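Local coordinates for protein superoxide dismutase (Leishmania major, PDB 4F2N) that probably protects the parasite from oxidative damage by converting superoxide to oxygen and hydrogen peroxide at an iron centre, at residues H24-L29 / H108-K113; Y31-P36 / K80-I85; R185-A190 / E219-M224. One frame throughout, in Å; residues are numbered along the deposited sequence.

Contact 1. Residues H24-L29 / H108-K113; sequences HTLPHL and HSFFWK. With FE2 (Fe (II) ion), chain N.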
loop_
_atom_site.group_PDB
_atom_site.type_symbol
_atom_site.label_atom_id
_atom_site.label_comp_id
_atom_site.label_asym_id
_atom_site.label_seq_id
_atom_site.Cartn_x
_atom_site.Cartn_y
_atom_site.Cartn_z
ATOM N N HIS B 24 1.426 5.447 -27.874
ATOM C CA HIS B 24 1.293 5.756 -26.445
ATOM C C HIS B 24 -0.065 5.328 -26.006
ATOM O O HIS B 24 -1.030 5.399 -26.790
ATOM C CB HIS B 24 1.480 7.251 -26.165
ATOM C CG HIS B 24 2.853 7.771 -26.519
ATOM N ND1 HIS B 24 3.141 8.263 -27.728
ATOM C CD2 HIS B 24 4.032 7.857 -25.770
ATOM C CE1 HIS B 24 4.439 8.640 -27.766
ATOM N NE2 HIS B 24 4.973 8.407 -26.567
ATOM N N THR B 25 -0.168 4.886 -24.752
ATOM C CA THR B 25 -1.460 4.475 -24.217
ATOM C C THR B 25 -2.402 5.687 -24.050
ATOM O O THR B 25 -3.601 5.603 -24.394
ATOM C CB THR B 25 -1.281 3.712 -22.888
ATOM O OG1 THR B 25 -0.638 2.465 -23.160
ATOM C CG2 THR B 25 -2.619 3.409 -22.251
ATOM N N LEU B 26 -1.866 6.783 -23.499
ATOM C CA LEU B 26 -2.622 8.057 -23.394
ATOM C C LEU B 26 -1.835 9.201 -24.038
ATOM O O LEU B 26 -1.201 9.993 -23.320
ATOM C CB LEU B 26 -2.883 8.406 -21.912
ATOM C CG LEU B 26 -3.749 7.429 -21.104
ATOM C CD1 LEU B 26 -3.845 7.885 -19.642
ATOM C CD2 LEU B 26 -5.117 7.275 -21.764
ATOM N N PRO B 27 -1.878 9.313 -25.380
ATOM C CA PRO B 27 -1.029 10.336 -26.011
ATOM C C PRO B 27 -1.383 11.773 -25.636
ATOM O O PRO B 27 -0.528 12.643 -25.739
ATOM C CB PRO B 27 -1.252 10.131 -27.523
ATOM C CG PRO B 27 -2.445 9.260 -27.638
ATOM C CD PRO B 27 -2.601 8.487 -26.368
ATOM N N HIS B 28 -2.624 12.021 -25.212
ATOM C CA HIS B 28 -3.031 13.370 -24.766
ATOM C C HIS B 28 -2.519 13.703 -23.366
ATOM O O HIS B 28 -2.543 14.869 -22.966
ATOM C CB HIS B 28 -4.537 13.452 -24.760
ATOM C CG HIS B 28 -5.143 12.458 -23.826
ATOM N ND1 HIS B 28 -5.379 11.161 -24.192
ATOM C CD2 HIS B 28 -5.431 12.547 -22.458
ATOM C CE1 HIS B 28 -5.874 10.489 -23.134
ATOM N NE2 HIS B 28 -5.898 11.335 -22.064
ATOM N N LEU B 29 -2.059 12.698 -22.612
ATOM C CA LEU B 29 -1.538 12.948 -21.248
ATOM C C LEU B 29 -0.097 13.449 -21.252
ATOM O O LEU B 29 0.842 12.686 -21.461
ATOM C CB LEU B 29 -1.707 11.729 -20.313
ATOM C CG LEU B 29 -1.627 12.058 -18.810
ATOM C CD1 LEU B 29 -2.898 12.761 -18.354
ATOM C CD2 LEU B 29 -1.402 10.802 -17.976
ATOM N N HIS B 108 -3.528 6.730 -12.543
ATOM C CA HIS B 108 -4.841 7.303 -12.138
ATOM C C HIS B 108 -5.601 7.857 -13.318
ATOM O O HIS B 108 -6.819 7.672 -13.415
ATOM C CB HIS B 108 -4.699 8.379 -11.037
ATOM C CG HIS B 108 -4.386 7.797 -9.666
ATOM N ND1 HIS B 108 -3.118 7.493 -9.271
ATOM C CD2 HIS B 108 -5.223 7.393 -8.638
ATOM C CE1 HIS B 108 -3.140 6.949 -8.053
ATOM N NE2 HIS B 108 -4.429 6.862 -7.655
ATOM N N SER B 109 -4.914 8.559 -14.222
ATOM C CA SER B 109 -5.557 9.104 -15.425
ATOM C C SER B 109 -6.217 8.017 -16.240
ATOM O O SER B 109 -7.328 8.179 -16.749
ATOM C CB SER B 109 -4.547 9.901 -16.277
ATOM O OG SER B 109 -4.085 11.008 -15.518
ATOM N N PHE B 110 -5.524 6.900 -16.353
ATOM C CA PHE B 110 -6.009 5.778 -17.141
ATOM C C PHE B 110 -7.221 5.172 -16.450
ATOM O O PHE B 110 -8.243 4.904 -17.093
ATOM C CB PHE B 110 -4.895 4.720 -17.339
ATOM C CG PHE B 110 -5.303 3.635 -18.296
ATOM C CD1 PHE B 110 -5.357 3.887 -19.669
ATOM C CD2 PHE B 110 -5.638 2.374 -17.832
ATOM C CE1 PHE B 110 -5.732 2.888 -20.567
ATOM C CE2 PHE B 110 -6.027 1.371 -18.724
ATOM C CZ PHE B 110 -6.074 1.623 -20.086
ATOM N N PHE B 111 -7.119 5.005 -15.124
ATOM C CA PHE B 111 -8.230 4.541 -14.289
ATOM C C PHE B 111 -9.508 5.360 -14.477
ATOM O O PHE B 111 -10.591 4.768 -14.618
ATOM C CB PHE B 111 -7.795 4.580 -12.813
ATOM C CG PHE B 111 -8.697 3.850 -11.866
ATOM C CD1 PHE B 111 -9.189 2.569 -12.156
ATOM C CD2 PHE B 111 -9.014 4.422 -10.637
ATOM C CE1 PHE B 111 -10.001 1.894 -11.243
ATOM C CE2 PHE B 111 -9.824 3.736 -9.706
ATOM C CZ PHE B 111 -10.305 2.476 -10.012
ATOM N N TRP B 112 -9.411 6.689 -14.461
ATOM C CA TRP B 112 -10.622 7.507 -14.649
ATOM C C TRP B 112 -11.260 7.290 -15.992
ATOM O O TRP B 112 -12.486 7.305 -16.097
ATOM C CB TRP B 112 -10.343 8.998 -14.453
ATOM C CG TRP B 112 -9.666 9.321 -13.145
ATOM C CD1 TRP B 112 -8.569 10.165 -12.950
ATOM C CD2 TRP B 112 -10.006 8.814 -11.809
ATOM N NE1 TRP B 112 -8.215 10.211 -11.618
ATOM C CE2 TRP B 112 -9.041 9.419 -10.878
ATOM C CE3 TRP B 112 -10.965 7.943 -11.311
ATOM C CZ2 TRP B 112 -9.068 9.160 -9.515
ATOM C CZ3 TRP B 112 -10.981 7.682 -9.932
ATOM C CH2 TRP B 112 -10.058 8.278 -9.051
ATOM N N LYS B 113 -10.446 7.094 -17.023
ATOM C CA LYS B 113 -10.971 6.813 -18.379
ATOM C C LYS B 113 -11.690 5.465 -18.462
ATOM O O LYS B 113 -12.576 5.288 -19.323
ATOM C CB LYS B 113 -9.843 6.856 -19.422
ATOM C CG LYS B 113 -9.184 8.211 -19.580
ATOM C CD LYS B 113 -10.113 9.235 -20.179
ATOM C CE LYS B 113 -10.047 9.214 -21.696
ATOM N NZ LYS B 113 -10.947 10.295 -22.200
HETATM FE FE FE2 N . -5.124 5.496 -6.291
HETATM O O HOH W 1 -3.134 4.429 -6.345
#
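Thr25 CG2 makes the nearest carbon contact to the Phe110 ring, 3.6 Å from CE1, and the two side chains cross at about a right angle. Leu26 works beside it with both of its methyls: CD2 lies at the edge, in the ring plane, 4.0 Å from Phe110 CD1, while Leu26 CD1 rests 3.8 Å from Phe110 N. Three residues on, at the end of the turn, the two methyls of Leu29 straddle Ser109, with CD1 3.5 Å from OG. That hydroxyl hydrogen-bonds to His105 O within its own helix, so the leucine meets a satisfied polar atom. A type I turn from Leu26 to Leu29, closed by Leu29 N to Leu26 O at 2.9 Å, brings both leucines to the helix. Further out, Glu83 takes the backbone N-H groups of Thr25 and Leu26 with its two carboxylate oxygens. His108 points away from the loop and binds the iron through NE2 at 2.0 Å, its ring fixed at ND1 by a hydrogen bond to Gln104 O. The N-terminal loop thus packs behind the helix that supplies one ligand to the iron site of Fe/Mn superoxide dismutases, shared with His58, Asp191, His195 and a water.

Contact 2. Residues Y31-P36 / K80-I85; sequences YPAELP and KTIEEI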
loop_
_atom_site.group_PDB
_atom_site.type_symbol
_atom_site.label_atom_id
_atom_site.label_comp_id
_atom_site.label_asym_id
_atom_site.label_seq_id
_atom_site.Cartn_x
_atom_site.Cartn_y
_atom_site.Cartn_z
ATOM N N TYR B 31 3.183 16.545 -20.138
ATOM C CA TYR B 31 3.847 17.411 -19.149
ATOM C C TYR B 31 3.913 18.868 -19.691
ATOM O O TYR B 31 4.138 19.037 -20.869
ATOM C CB TYR B 31 5.255 16.873 -18.870
ATOM C CG TYR B 31 5.915 17.548 -17.699
ATOM C CD1 TYR B 31 5.754 17.050 -16.398
ATOM C CD2 TYR B 31 6.673 18.715 -17.879
ATOM C CE1 TYR B 31 6.340 17.690 -15.322
ATOM C CE2 TYR B 31 7.266 19.352 -16.804
ATOM C CZ TYR B 31 7.085 18.843 -15.533
ATOM O OH TYR B 31 7.676 19.477 -14.469
ATOM N N PRO B 32 3.730 19.916 -18.839
ATOM C CA PRO B 32 3.476 19.888 -17.392
ATOM C C PRO B 32 2.187 19.147 -17.071
ATOM O O PRO B 32 1.203 19.262 -17.818
ATOM C CB PRO B 32 3.361 21.382 -17.014
ATOM C CG PRO B 32 4.040 22.133 -18.119
ATOM C CD PRO B 32 3.775 21.307 -19.354
ATOM N N ALA B 33 2.205 18.378 -15.991
ATOM C CA ALA B 33 1.076 17.547 -15.600
ATOM C C ALA B 33 -0.144 18.398 -15.215
ATOM O O ALA B 33 0.019 19.490 -14.651
ATOM C CB ALA B 33 1.488 16.653 -14.439
ATOM N N GLU B 34 -1.342 17.897 -15.515
ATOM C CA GLU B 34 -2.599 18.493 -15.042
ATOM C C GLU B 34 -3.544 17.390 -14.598
ATOM O O GLU B 34 -3.603 16.332 -15.242
ATOM C CB GLU B 34 -3.320 19.246 -16.168
ATOM C CG GLU B 34 -2.674 20.498 -16.710
ATOM C CD GLU B 34 -3.580 21.165 -17.741
ATOM O OE1 GLU B 34 -4.607 21.770 -17.335
ATOM O OE2 GLU B 34 -3.280 21.087 -18.952
ATOM N N LEU B 35 -4.303 17.618 -13.524
ATOM C CA LEU B 35 -5.381 16.677 -13.187
ATOM C C LEU B 35 -6.308 16.604 -14.407
ATOM O O LEU B 35 -6.720 17.637 -14.932
ATOM C CB LEU B 35 -6.213 17.147 -11.998
ATOM C CG LEU B 35 -6.069 16.696 -10.560
ATOM C CD1 LEU B 35 -7.293 17.213 -9.812
ATOM C CD2 LEU B 35 -5.963 15.176 -10.405
ATOM N N PRO B 36 -6.640 15.395 -14.866
ATOM C CA PRO B 36 -7.520 15.275 -16.037
ATOM C C PRO B 36 -8.965 15.666 -15.763
ATOM O O PRO B 36 -9.471 15.520 -14.637
ATOM C CB PRO B 36 -7.452 13.779 -16.380
ATOM C CG PRO B 36 -7.128 13.116 -15.092
ATOM C CD PRO B 36 -6.262 14.077 -14.317
ATOM N N LYS B 80 6.151 16.863 -23.775
ATOM C CA LYS B 80 6.264 15.411 -23.941
ATOM C C LYS B 80 5.177 14.679 -23.183
ATOM O O LYS B 80 4.593 15.249 -22.256
ATOM C CB LYS B 80 7.640 14.938 -23.475
ATOM C CG LYS B 80 8.769 15.389 -24.395
ATOM C CD LYS B 80 10.091 15.327 -23.638
ATOM C CE LYS B 80 11.311 15.332 -24.566
ATOM N NZ LYS B 80 11.030 16.037 -25.847
ATOM N N THR B 81 4.903 13.431 -23.569
ATOM C CA THR B 81 3.950 12.588 -22.820
ATOM C C THR B 81 4.478 12.204 -21.444
ATOM O O THR B 81 5.701 12.075 -21.212
ATOM C CB THR B 81 3.574 11.276 -23.557
ATOM O OG1 THR B 81 4.760 10.493 -23.777
ATOM C CG2 THR B 81 2.914 11.590 -24.922
ATOM N N ILE B 82 3.545 12.012 -20.534
ATOM C CA ILE B 82 3.857 11.437 -19.231
ATOM C C ILE B 82 4.520 10.065 -19.393
ATOM O O ILE B 82 5.465 9.753 -18.681
ATOM C CB ILE B 82 2.593 11.360 -18.353
ATOM C CG1 ILE B 82 1.982 12.776 -18.152
ATOM C CG2 ILE B 82 2.886 10.688 -17.006
ATOM C CD1 ILE B 82 2.903 13.783 -17.487
ATOM N N GLU B 83 4.055 9.262 -20.354
ATOM C CA GLU B 83 4.675 7.953 -20.608
ATOM C C GLU B 83 6.161 8.050 -20.967
ATOM O O GLU B 83 6.973 7.183 -20.624
ATOM C CB GLU B 83 3.931 7.256 -21.731
ATOM C CG GLU B 83 2.609 6.718 -21.243
ATOM C CD GLU B 83 1.679 6.369 -22.382
ATOM O OE1 GLU B 83 1.951 5.344 -23.033
ATOM O OE2 GLU B 83 0.683 7.105 -22.596
ATOM N N GLU B 84 6.531 9.115 -21.655
ATOM C CA GLU B 84 7.943 9.327 -21.947
ATOM C C GLU B 84 8.745 9.494 -20.637
ATOM O O GLU B 84 9.857 8.967 -20.502
ATOM C CB GLU B 84 8.111 10.530 -22.878
ATOM C CG GLU B 84 9.539 10.793 -23.292
ATOM C CD GLU B 84 9.656 11.581 -24.596
ATOM O OE1 GLU B 84 8.676 11.667 -25.387
ATOM O OE2 GLU B 84 10.756 12.123 -24.829
ATOM N N ILE B 85 8.181 10.205 -19.668
ATOM C CA ILE B 85 8.861 10.349 -18.367
ATOM C C ILE B 85 9.012 8.968 -17.667
ATOM O O ILE B 85 10.078 8.616 -17.177
ATOM C CB ILE B 85 8.163 11.374 -17.448
ATOM C CG1 ILE B 85 8.004 12.750 -18.140
ATOM C CG2 ILE B 85 8.905 11.494 -16.119
ATOM C CD1 ILE B 85 7.232 13.777 -17.329
#
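In the alpha-hairpin domain, the loop ahead of helix 52-71 is tied here to the start of the short helix 82-89. Its one hydrogen bond across the segments runs from Tyr31 N to Lys80 O, 2.9 Å long and close to straight at 167°, with the donor lying almost on the C=O axis (179°). Next to this bond the apolar groups close in. Ile82 CD1 sits 3.8 Å from Tyr31 N, near the plane of the tyrosine ring and at its edge, and also reaches Ala33 CB at 4.4 Å. Ile85 comes one turn later on the helix and brings its own CD1 to 3.7 Å from Tyr31 CD1, the two side chains crossing at about a right angle. Tyr31 carries CG anti to its backbone N (chi1 -170°), which leads the ring's far end away from the helix; there OH makes a weak hydrogen bond to Asn71 O. The peptide bond between Tyr31 and Pro32 is cis. Thr81 is the helix N-cap: its OG1 accepts from Glu84 N at 3.1 Å. The loop thus lies against the capped start of helix 82-89, with Ile82 reaching on to His105 of helix 96-113, within the alpha-hairpin domain of Fe/Mn superoxide dismutases.

Contact 3. Residues R185-A190 / E219-M224; sequences RPIFTA and EFVCHM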
loop_
_atom_site.group_PDB
_atom_site.type_symbol
_atom_site.label_atom_id
_atom_site.label_comp_id
_atom_site.label_asym_id
_atom_site.label_seq_id
_atom_site.Cartn_x
_atom_site.Cartn_y
_atom_site.Cartn_z
ATOM N N ARG B 185 0.456 -3.247 -23.446
ATOM C CA ARG B 185 -0.431 -2.138 -23.748
ATOM C C ARG B 185 -1.693 -2.289 -22.947
ATOM O O ARG B 185 -2.526 -3.119 -23.287
ATOM C CB ARG B 185 -0.747 -2.125 -25.253
ATOM C CG ARG B 185 0.464 -1.747 -26.087
ATOM C CD ARG B 185 0.175 -1.784 -27.596
ATOM N NE ARG B 185 1.320 -1.317 -28.380
ATOM C CZ ARG B 185 1.331 -1.145 -29.712
ATOM N NH1 ARG B 185 0.283 -1.422 -30.456
ATOM N NH2 ARG B 185 2.429 -0.717 -30.309
ATOM N N PRO B 186 -1.811 -1.523 -21.857
ATOM C CA PRO B 186 -2.983 -1.572 -20.981
ATOM C C PRO B 186 -4.249 -1.211 -21.733
ATOM O O PRO B 186 -4.223 -0.313 -22.584
ATOM C CB PRO B 186 -2.660 -0.501 -19.899
ATOM C CG PRO B 186 -1.152 -0.444 -19.892
ATOM C CD PRO B 186 -0.794 -0.562 -21.359
ATOM N N ILE B 187 -5.348 -1.910 -21.422
ATOM C CA ILE B 187 -6.666 -1.553 -21.929
ATOM C C ILE B 187 -7.671 -1.359 -20.804
ATOM O O ILE B 187 -8.727 -0.770 -21.023
ATOM C CB ILE B 187 -7.202 -2.525 -23.038
ATOM C CG1 ILE B 187 -7.630 -3.871 -22.439
ATOM C CG2 ILE B 187 -6.162 -2.706 -24.152
ATOM C CD1 ILE B 187 -8.233 -4.846 -23.445
ATOM N N PHE B 188 -7.329 -1.834 -19.598
ATOM C CA PHE B 188 -8.176 -1.671 -18.404
ATOM C C PHE B 188 -7.324 -1.807 -17.146
ATOM O O PHE B 188 -6.335 -2.570 -17.141
ATOM C CB PHE B 188 -9.286 -2.716 -18.375
ATOM C CG PHE B 188 -10.158 -2.604 -17.139
ATOM C CD1 PHE B 188 -10.932 -1.455 -16.935
ATOM C CD2 PHE B 188 -10.138 -3.589 -16.143
ATOM C CE1 PHE B 188 -11.700 -1.297 -15.788
ATOM C CE2 PHE B 188 -10.935 -3.454 -14.999
ATOM C CZ PHE B 188 -11.708 -2.298 -14.822
ATOM N N THR B 189 -7.646 -1.038 -16.116
ATOM C CA THR B 189 -6.972 -1.181 -14.813
ATOM C C THR B 189 -7.933 -1.037 -13.641
ATOM O O THR B 189 -8.961 -0.352 -13.756
ATOM C CB THR B 189 -5.778 -0.189 -14.648
ATOM O OG1 THR B 189 -4.931 -0.647 -13.586
ATOM C CG2 THR B 189 -6.242 1.220 -14.272
ATOM N N ALA B 190 -7.592 -1.663 -12.513
ATOM C CA ALA B 190 -8.277 -1.407 -11.235
ATOM C C ALA B 190 -7.203 -1.029 -10.241
ATOM O O ALA B 190 -6.196 -1.748 -10.076
ATOM C CB ALA B 190 -9.022 -2.650 -10.756
ATOM N N GLU B 219 -16.764 0.858 -23.395
ATOM C CA GLU B 219 -16.500 1.514 -24.694
ATOM C C GLU B 219 -15.061 2.051 -24.780
ATOM O O GLU B 219 -14.400 1.930 -25.820
ATOM C CB GLU B 219 -17.549 2.597 -24.974
ATOM C CG GLU B 219 -18.945 1.998 -25.106
ATOM C CD GLU B 219 -20.038 3.033 -25.307
ATOM O OE1 GLU B 219 -19.722 4.180 -25.685
ATOM O OE2 GLU B 219 -21.229 2.700 -25.096
ATOM N N PHE B 220 -14.570 2.634 -23.684
ATOM C CA PHE B 220 -13.185 3.077 -23.651
ATOM C C PHE B 220 -12.263 1.865 -23.709
ATOM O O PHE B 220 -11.270 1.882 -24.424
ATOM C CB PHE B 220 -12.868 3.903 -22.393
ATOM C CG PHE B 220 -11.415 4.192 -22.232
ATOM C CD1 PHE B 220 -10.799 5.196 -23.000
ATOM C CD2 PHE B 220 -10.639 3.452 -21.334
ATOM C CE1 PHE B 220 -9.445 5.459 -22.857
ATOM C CE2 PHE B 220 -9.282 3.717 -21.190
ATOM C CZ PHE B 220 -8.695 4.728 -21.948
ATOM N N VAL B 221 -12.573 0.825 -22.935
ATOM C CA VAL B 221 -11.736 -0.383 -22.933
ATOM C C VAL B 221 -11.686 -0.948 -24.373
ATOM O O VAL B 221 -10.622 -1.324 -24.865
ATOM C CB VAL B 221 -12.243 -1.461 -21.946
ATOM C CG1 VAL B 221 -11.357 -2.701 -22.008
ATOM C CG2 VAL B 221 -12.289 -0.906 -20.514
ATOM N N CYS B 222 -12.838 -0.999 -25.040
ATOM C CA CYS B 222 -12.866 -1.525 -26.415
ATOM C C CYS B 222 -12.072 -0.649 -27.403
ATOM O O CYS B 222 -11.363 -1.169 -28.275
ATOM C CB CYS B 222 -14.312 -1.721 -26.876
ATOM S SG CYS B 222 -14.432 -2.558 -28.475
ATOM N N HIS B 223 -12.197 0.675 -27.271
ATOM C CA HIS B 223 -11.382 1.619 -28.044
ATOM C C HIS B 223 -9.903 1.339 -27.847
ATOM O O HIS B 223 -9.135 1.287 -28.812
ATOM C CB HIS B 223 -11.701 3.070 -27.655
ATOM C CG HIS B 223 -10.864 4.106 -28.399
ATOM N ND1 HIS B 223 -11.155 4.511 -29.657
ATOM C CD2 HIS B 223 -9.704 4.797 -28.022
ATOM C CE1 HIS B 223 -10.238 5.423 -30.059
ATOM N NE2 HIS B 223 -9.355 5.594 -29.057
ATOM N N MET B 224 -9.493 1.151 -26.589
ATOM C CA MET B 224 -8.101 0.801 -26.286
ATOM C C MET B 224 -7.696 -0.540 -26.917
ATOM O O MET B 224 -6.600 -0.695 -27.465
ATOM C CB MET B 224 -7.890 0.756 -24.760
ATOM C CG MET B 224 -7.973 2.133 -24.075
ATOM S SD MET B 224 -6.843 3.370 -24.768
ATOM C CE MET B 224 -5.268 2.529 -24.753
#
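Ile187 holds CG1 in the crowded position between its backbone N and carbonyl carbon (chi1 73°), and this turns the branch toward helix 218-229, where it crosses Val221 at about a right angle. Val221 in turn sets CG1 anti to its own N (chi1 179°), so that CG1 meets the Ile187 side chain and CG2 reaches Phe188 CD1, both methyls also lying near Ile187 O. The residues belong to the alpha/beta C-terminal domain of the Fe/Mn superoxide dismutases, where the helix packs on an edge strand of the three-stranded antiparallel sheet. Ile187 and Phe188 both face Leu159 of the neighbouring strand, a classic beta bulge, and the chain turns a corner at Ile187, whose side chain points to the helix.

Ile187 CB lies 3.8 Å from Met224 CB, at the place where the two backbones come nearest, while its CG1 meets Val221 CG1 at 3.9 Å. Phe188 crosses Val221 obliquely, its CD1 3.9 Å from CG2. Met224 is bent at chi2 and chi3, which curls the thioether back and sets the CE methyl 3.7 Å from Pro186 O. Inside the helix, Met224 CG also lies over one face of the Phe220 ring, offset toward its rim.

Around this core, Phe188 meets the ring of Phe144, and Val221 packs on Leu126 of helix 124-134. Pro186 touches Phe110 and Thr25, carrying the apolar layer on to the N-terminal loop and helix 96-113.

No hydrogen bond joins the two segments. Ile187 O is buried with no hydrogen-bond partner in the model; Val221 packs carbon against it, CG1 nearest at 3.4 Å, and the Val221 CA-H group points at it with CA 3.6 Å away and an angle of 146° at the hydrogen.

All three contacts are buried, but the centres of contacts 1 and 3 lie about 8 Å from the centre of the chain, that of contact 2 about 15 Å. Contact 2 is nested inside the loop closed by contact 1; both use the N-terminal loop, and Glu83 of contact 2 joins them through the backbone of 24-29. Contact 3, in the C-terminal domain, touches contact 1 where Phe110 CZ comes 3.5 Å from Ile187 C, yet stays about 7 Å from contact 2 at the nearest atoms. Only contact 2 has a hydrogen bond between its segments; the others rely mainly on apolar packing, with a CA-H...O contact in contact 3, and contact 1 alone includes an iron ligand.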